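Local structure of type II secretion ATPase XpsE (Xanthomonas campestris, 2D28) at residues P65-R70 with L131-L136; D107-D112 with S138-L143. The protein belongs to the GspE-like family of type II secretion ATPases and is represented here by its N-terminal domain. The protein carries 1 engineered substitution. All coordinates share one frame; numbering follows the deposited sequence.

Contact 1: residues P65-R70 with L131-L136; sequences PLVDAR and LLHVGL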
loop_
_atom_site.group_PDB
_atom_site.type_symbol
_atom_site.label_atom_id
_atom_site.label_comp_id
_atom_site.label_asym_id
_atom_site.label_seq_id
_atom_site.Cartn_x
_atom_site.Cartn_y
_atom_site.Cartn_z
ATOM N N PRO A 65 10.441 1.046 3.923
ATOM C CA PRO A 65 10.552 -0.216 4.649
ATOM C C PRO A 65 9.348 -1.120 4.409
ATOM O O PRO A 65 8.257 -0.676 4.139
ATOM C CB PRO A 65 10.608 0.227 6.107
ATOM C CG PRO A 65 9.735 1.481 6.111
ATOM C CD PRO A 65 10.137 2.163 4.836
ATOM N N LEU A 66 9.592 -2.403 4.565
ATOM C CA LEU A 66 8.613 -3.452 4.452
ATOM C C LEU A 66 8.334 -3.982 5.870
ATOM O O LEU A 66 9.257 -4.135 6.666
ATOM C CB LEU A 66 9.128 -4.599 3.583
ATOM C CG LEU A 66 9.278 -4.335 2.102
ATOM C CD1 LEU A 66 10.297 -5.247 1.458
ATOM C CD2 LEU A 66 7.966 -4.489 1.424
ATOM N N VAL A 67 7.043 -4.179 6.189
ATOM C CA VAL A 67 6.612 -4.628 7.504
ATOM C C VAL A 67 5.673 -5.806 7.278
ATOM O O VAL A 67 4.886 -5.845 6.324
ATOM C CB VAL A 67 5.943 -3.510 8.326
ATOM C CG1 VAL A 67 5.049 -4.069 9.468
ATOM C CG2 VAL A 67 6.951 -2.535 8.835
ATOM N N ASP A 68 5.797 -6.807 8.137
ATOM C CA ASP A 68 4.964 -7.976 8.013
ATOM C C ASP A 68 4.207 -8.226 9.274
ATOM O O ASP A 68 4.475 -7.605 10.295
ATOM C CB ASP A 68 5.753 -9.182 7.561
ATOM C CG ASP A 68 6.814 -9.602 8.541
ATOM O OD1 ASP A 68 6.505 -10.018 9.658
ATOM O OD2 ASP A 68 7.988 -9.475 8.275
ATOM N N ALA A 69 3.278 -9.171 9.121
ATOM C CA ALA A 69 2.283 -9.530 10.084
ATOM C C ALA A 69 2.839 -10.088 11.408
ATOM O O ALA A 69 2.207 -9.953 12.481
ATOM C CB ALA A 69 1.301 -10.544 9.377
ATOM N N ARG A 70 4.056 -10.641 11.375
ATOM C CA ARG A 70 4.733 -11.062 12.616
ATOM C C ARG A 70 4.952 -9.868 13.478
ATOM O O ARG A 70 5.082 -9.997 14.692
ATOM C CB ARG A 70 6.137 -11.662 12.350
ATOM C CG ARG A 70 6.175 -12.830 11.430
ATOM C CD ARG A 70 7.552 -13.277 11.033
ATOM N NE ARG A 70 8.238 -12.177 10.334
ATOM C CZ ARG A 70 9.559 -12.076 10.204
ATOM N NH1 ARG A 70 10.375 -13.067 10.575
ATOM N NH2 ARG A 70 10.083 -11.000 9.624
ATOM N N LEU A 131 4.698 8.106 8.686
ATOM C CA LEU A 131 5.822 7.266 8.299
ATOM C C LEU A 131 5.211 6.046 7.621
ATOM O O LEU A 131 4.453 5.321 8.215
ATOM C CB LEU A 131 6.658 6.856 9.519
ATOM C CG LEU A 131 8.088 6.340 9.333
ATOM C CD1 LEU A 131 9.015 7.397 8.741
ATOM C CD2 LEU A 131 8.613 5.880 10.667
ATOM N N LEU A 132 5.515 5.874 6.335
ATOM C CA LEU A 132 4.934 4.840 5.534
ATOM C C LEU A 132 5.710 3.533 5.617
ATOM O O LEU A 132 6.912 3.519 5.540
ATOM C CB LEU A 132 4.844 5.263 4.075
ATOM C CG LEU A 132 3.929 6.493 3.825
ATOM C CD1 LEU A 132 3.995 6.862 2.336
ATOM C CD2 LEU A 132 2.533 6.172 4.353
ATOM N N HIS A 133 4.978 2.426 5.782
ATOM C CA HIS A 133 5.557 1.092 5.781
ATOM C C HIS A 133 4.769 0.211 4.839
ATOM O O HIS A 133 3.514 0.155 4.930
ATOM C CB HIS A 133 5.440 0.504 7.180
ATOM C CG HIS A 133 6.080 1.326 8.259
ATOM N ND1 HIS A 133 5.362 2.072 9.155
ATOM C CD2 HIS A 133 7.361 1.404 8.669
ATOM C CE1 HIS A 133 6.198 2.672 9.998
ATOM N NE2 HIS A 133 7.423 2.316 9.687
ATOM N N VAL A 134 5.437 -0.423 3.899
ATOM C CA VAL A 134 4.736 -1.203 2.882
ATOM C C VAL A 134 4.400 -2.596 3.489
ATOM O O VAL A 134 5.213 -3.244 4.193
ATOM C CB VAL A 134 5.573 -1.362 1.585
ATOM C CG1 VAL A 134 4.800 -2.109 0.468
ATOM C CG2 VAL A 134 6.187 0.012 1.122
ATOM N N GLY A 135 3.201 -3.028 3.238
ATOM C CA GLY A 135 2.722 -4.350 3.645
ATOM C C GLY A 135 1.930 -5.015 2.529
ATOM O O GLY A 135 1.414 -4.389 1.585
ATOM N N LEU A 136 1.924 -6.340 2.579
ATOM C CA LEU A 136 1.206 -7.147 1.640
ATOM C C LEU A 136 -0.326 -6.852 1.928
ATOM O O LEU A 136 -0.784 -6.672 3.093
ATOM C CB LEU A 136 1.523 -8.655 1.792
ATOM C CG LEU A 136 2.729 -9.243 1.023
ATOM C CD1 LEU A 136 4.049 -8.726 1.591
ATOM C CD2 LEU A 136 2.634 -10.788 1.177
HETATM O O HOH W 1 3.587 -7.454 4.796
#
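Two backbone hydrogen bonds tie Leu66 and Val134 into a single parallel bridge. Val134 N donates to Pro65 O (2.8 Å) and Val67 N donates to Val134 O (2.9 Å); both have N-H...O angles of 165° and meet their carbonyls nearly along the C=O axis. Val134 thus uses both its N-H and its C=O on the two residues flanking Leu66, whose CA adds a C-H...O contact to Val134 O at 3.4 Å.

Side chains pack on both faces of this bridge. On one, Leu66 and Val134 run side by side in the same direction, Leu66 CD2 lying 3.9 Å from Val134 CB. On the other, the His133 imidazole is met obliquely by two aliphatic groups: Pro65 CG stands 3.5 Å from His133 CD2, while Val67 CG2 is 4.0 Å from the same His133 CD2. That Val67 branch is anti to its own carbonyl carbon, since CG1 takes the position anti to N (chi1 159°).

Further along, a water spans the two segments where they draw apart, 2.6 Å from Val67 O and 3.0 Å from Leu136 N; Trp109 NE1 also donates to Val67 O. Outward again, Asp68 is gripped side-on by Arg70 through NE and NH2, a salt bridge local to the turn. Helix 51-62 packs against Leu66. The arrangement is an isolated parallel beta-bridge, by which an extended loop borders the outermost strand 130-134 of a mixed sheet.

Contact 2: residues D107-D112 with S138-L143; sequences DLWIAD and SEIDDL
The indole of Trp109 lies between strand 105-110 and helix 137-147, with Ile140 over one face and Leu143 at its rim. Trp109 CG is anti to the backbone N (chi1 -152°), which extends the ring from the strand toward the helix. Ile140 CG1 sits 3.9 Å from the centroid of the Trp109 six-membered ring and only 19° off its normal, a CH-pi contact in which the two side chains lie alongside each other, head to tail. Beyond CG1, the extended Ile140 chain carries CD1 to the strand end, 3.4 Å from Ala111 N and 4.0 Å from Ala111 CB.

Leu143 crosses the indole obliquely: its CD2 is 3.7 Å from Trp109 CE3, near the ring plane. Glu139 contributes its aliphatic base, CB being 3.9 Å from Trp109 CH2, while Glu139 OE1 accepts a weak hydrogen bond from Ala69 N. The indole NE1 is satisfied outside this contact, by Val67 O.

Ile110 points the other way and meets Ile119 of helix 116-126. With strand and helix axes 9.0 Å apart and directed 123° from each other, this is helix-on-sheet packing of an alpha/beta fold, apolar and buried at its centre.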
loop_
_atom_site.group_PDB
_atom_site.type_symbol
_atom_site.label_atom_id
_atom_site.label_comp_id
_atom_site.label_asym_id
_atom_site.label_seq_id
_atom_site.Cartn_x
_atom_site.Cartn_y
_atom_site.Cartn_z
ATOM N N ASP A 107 2.715 5.856 12.210
ATOM C CA ASP A 107 3.120 4.738 11.434
ATOM C C ASP A 107 1.914 4.213 10.647
ATOM O O ASP A 107 0.890 3.833 11.248
ATOM C CB ASP A 107 3.743 3.635 12.237
ATOM C CG ASP A 107 5.026 4.029 12.897
ATOM O OD1 ASP A 107 5.975 4.486 12.215
ATOM O OD2 ASP A 107 5.179 3.941 14.125
ATOM N N LEU A 108 2.022 4.215 9.322
ATOM C CA LEU A 108 0.939 3.745 8.469
ATOM C C LEU A 108 1.419 2.628 7.597
ATOM O O LEU A 108 2.296 2.806 6.737
ATOM C CB LEU A 108 0.421 4.907 7.619
ATOM C CG LEU A 108 -0.829 4.633 6.793
ATOM C CD1 LEU A 108 -1.992 4.672 7.754
ATOM C CD2 LEU A 108 -1.068 5.610 5.618
ATOM N N TRP A 109 0.789 1.486 7.767
ATOM C CA TRP A 109 1.004 0.336 6.940
ATOM C C TRP A 109 0.165 0.492 5.663
ATOM O O TRP A 109 -1.085 0.647 5.743
ATOM C CB TRP A 109 0.556 -0.876 7.742
ATOM C CG TRP A 109 1.198 -2.155 7.461
ATOM C CD1 TRP A 109 2.349 -2.373 6.700
ATOM C CD2 TRP A 109 0.774 -3.456 7.895
ATOM N NE1 TRP A 109 2.634 -3.705 6.674
ATOM C CE2 TRP A 109 1.686 -4.387 7.391
ATOM C CE3 TRP A 109 -0.344 -3.936 8.583
ATOM C CZ2 TRP A 109 1.548 -5.761 7.596
ATOM C CZ3 TRP A 109 -0.451 -5.301 8.808
ATOM C CH2 TRP A 109 0.473 -6.191 8.288
ATOM N N ILE A 110 0.794 0.387 4.489
ATOM C CA ILE A 110 0.100 0.764 3.269
ATOM C C ILE A 110 0.399 -0.209 2.158
ATOM O O ILE A 110 1.606 -0.636 1.987
ATOM C CB ILE A 110 0.484 2.266 2.916
ATOM C CG1 ILE A 110 -0.230 2.775 1.697
ATOM C CG2 ILE A 110 2.014 2.382 2.750
ATOM C CD1 ILE A 110 -0.228 4.238 1.535
ATOM N N ALA A 111 -0.642 -0.622 1.435
ATOM C CA ALA A 111 -0.474 -1.548 0.290
ATOM C C ALA A 111 0.042 -0.904 -0.977
ATOM O O ALA A 111 0.865 -1.524 -1.732
ATOM C CB ALA A 111 -1.761 -2.382 0.003
ATOM N N ASP A 112 -0.435 0.326 -1.201
ATOM C CA ASP A 112 -0.214 1.064 -2.425
ATOM C C ASP A 112 0.445 2.415 -2.152
ATOM O O ASP A 112 -0.150 3.462 -2.337
ATOM C CB ASP A 112 -1.505 1.227 -3.204
ATOM C CG ASP A 112 -2.160 -0.099 -3.572
ATOM O OD1 ASP A 112 -1.460 -1.105 -3.906
ATOM O OD2 ASP A 112 -3.394 -0.208 -3.577
ATOM N N SER A 138 -3.161 -8.358 1.714
ATOM C CA SER A 138 -4.076 -9.189 2.485
ATOM C C SER A 138 -3.682 -9.186 3.921
ATOM O O SER A 138 -4.523 -9.450 4.822
ATOM C CB SER A 138 -4.026 -10.635 1.947
ATOM O OG SER A 138 -4.611 -10.574 0.646
ATOM N N GLU A 139 -2.385 -8.992 4.198
ATOM C CA GLU A 139 -1.934 -8.895 5.581
ATOM C C GLU A 139 -2.483 -7.648 6.275
ATOM O O GLU A 139 -2.831 -7.682 7.457
ATOM C CB GLU A 139 -0.405 -8.922 5.671
ATOM C CG GLU A 139 0.142 -10.268 5.222
ATOM C CD GLU A 139 1.665 -10.364 5.275
ATOM O OE1 GLU A 139 2.301 -9.551 5.927
ATOM O OE2 GLU A 139 2.159 -11.303 4.652
ATOM N N ILE A 140 -2.474 -6.535 5.559
ATOM C CA ILE A 140 -3.102 -5.290 6.020
ATOM C C ILE A 140 -4.608 -5.513 6.228
ATOM O O ILE A 140 -5.160 -5.120 7.270
ATOM C CB ILE A 140 -2.850 -4.149 5.008
ATOM C CG1 ILE A 140 -1.370 -3.834 4.957
ATOM C CG2 ILE A 140 -3.666 -2.908 5.376
ATOM C CD1 ILE A 140 -0.971 -2.822 3.949
ATOM N N ASP A 141 -5.274 -6.117 5.245
ATOM C CA ASP A 141 -6.728 -6.369 5.390
ATOM C C ASP A 141 -7.059 -7.197 6.627
ATOM O O ASP A 141 -7.966 -6.864 7.361
ATOM C CB ASP A 141 -7.238 -7.092 4.179
ATOM C CG ASP A 141 -7.208 -6.222 2.972
ATOM O OD1 ASP A 141 -7.068 -4.967 3.058
ATOM O OD2 ASP A 141 -7.288 -6.739 1.881
ATOM N N ASP A 142 -6.234 -8.213 6.869
ATOM C CA ASP A 142 -6.396 -9.123 7.993
ATOM C C ASP A 142 -6.242 -8.374 9.299
ATOM O O ASP A 142 -7.062 -8.492 10.209
ATOM C CB ASP A 142 -5.342 -10.235 7.914
ATOM C CG ASP A 142 -5.682 -11.323 6.917
ATOM O OD1 ASP A 142 -6.743 -11.338 6.275
ATOM O OD2 ASP A 142 -4.880 -12.203 6.675
ATOM N N LEU A 143 -5.223 -7.523 9.401
ATOM C CA LEU A 143 -5.000 -6.739 10.606
ATOM C C LEU A 143 -6.159 -5.766 10.828
ATOM O O LEU A 143 -6.625 -5.574 11.995
ATOM C CB LEU A 143 -3.706 -5.908 10.546
ATOM C CG LEU A 143 -3.430 -5.113 11.817
ATOM C CD1 LEU A 143 -2.850 -6.044 12.825
ATOM C CD2 LEU A 143 -2.510 -3.981 11.543
#

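The four segments alternate along the chain, 65-70, 107-112, 131-136, 138-143, so each contact closes a loop that overlaps the other's. Their centres are about 7 Å apart. Strands 105-110 and 130-134, parallel neighbours in the mixed sheet, join them directly: His133 N lies 2.9 Å from Leu108 O and His133 O 2.8 Å from Ile110 N, both probable hydrogen bonds. Helix 116-126 connects these strands as a beta-alpha-beta crossover, and helix 137-147 follows straight after the second. Contact 1 brings a loop to the sheet's border, whereas contact 2 seats the C-terminal helix on it, uniting both within the MshEN family region.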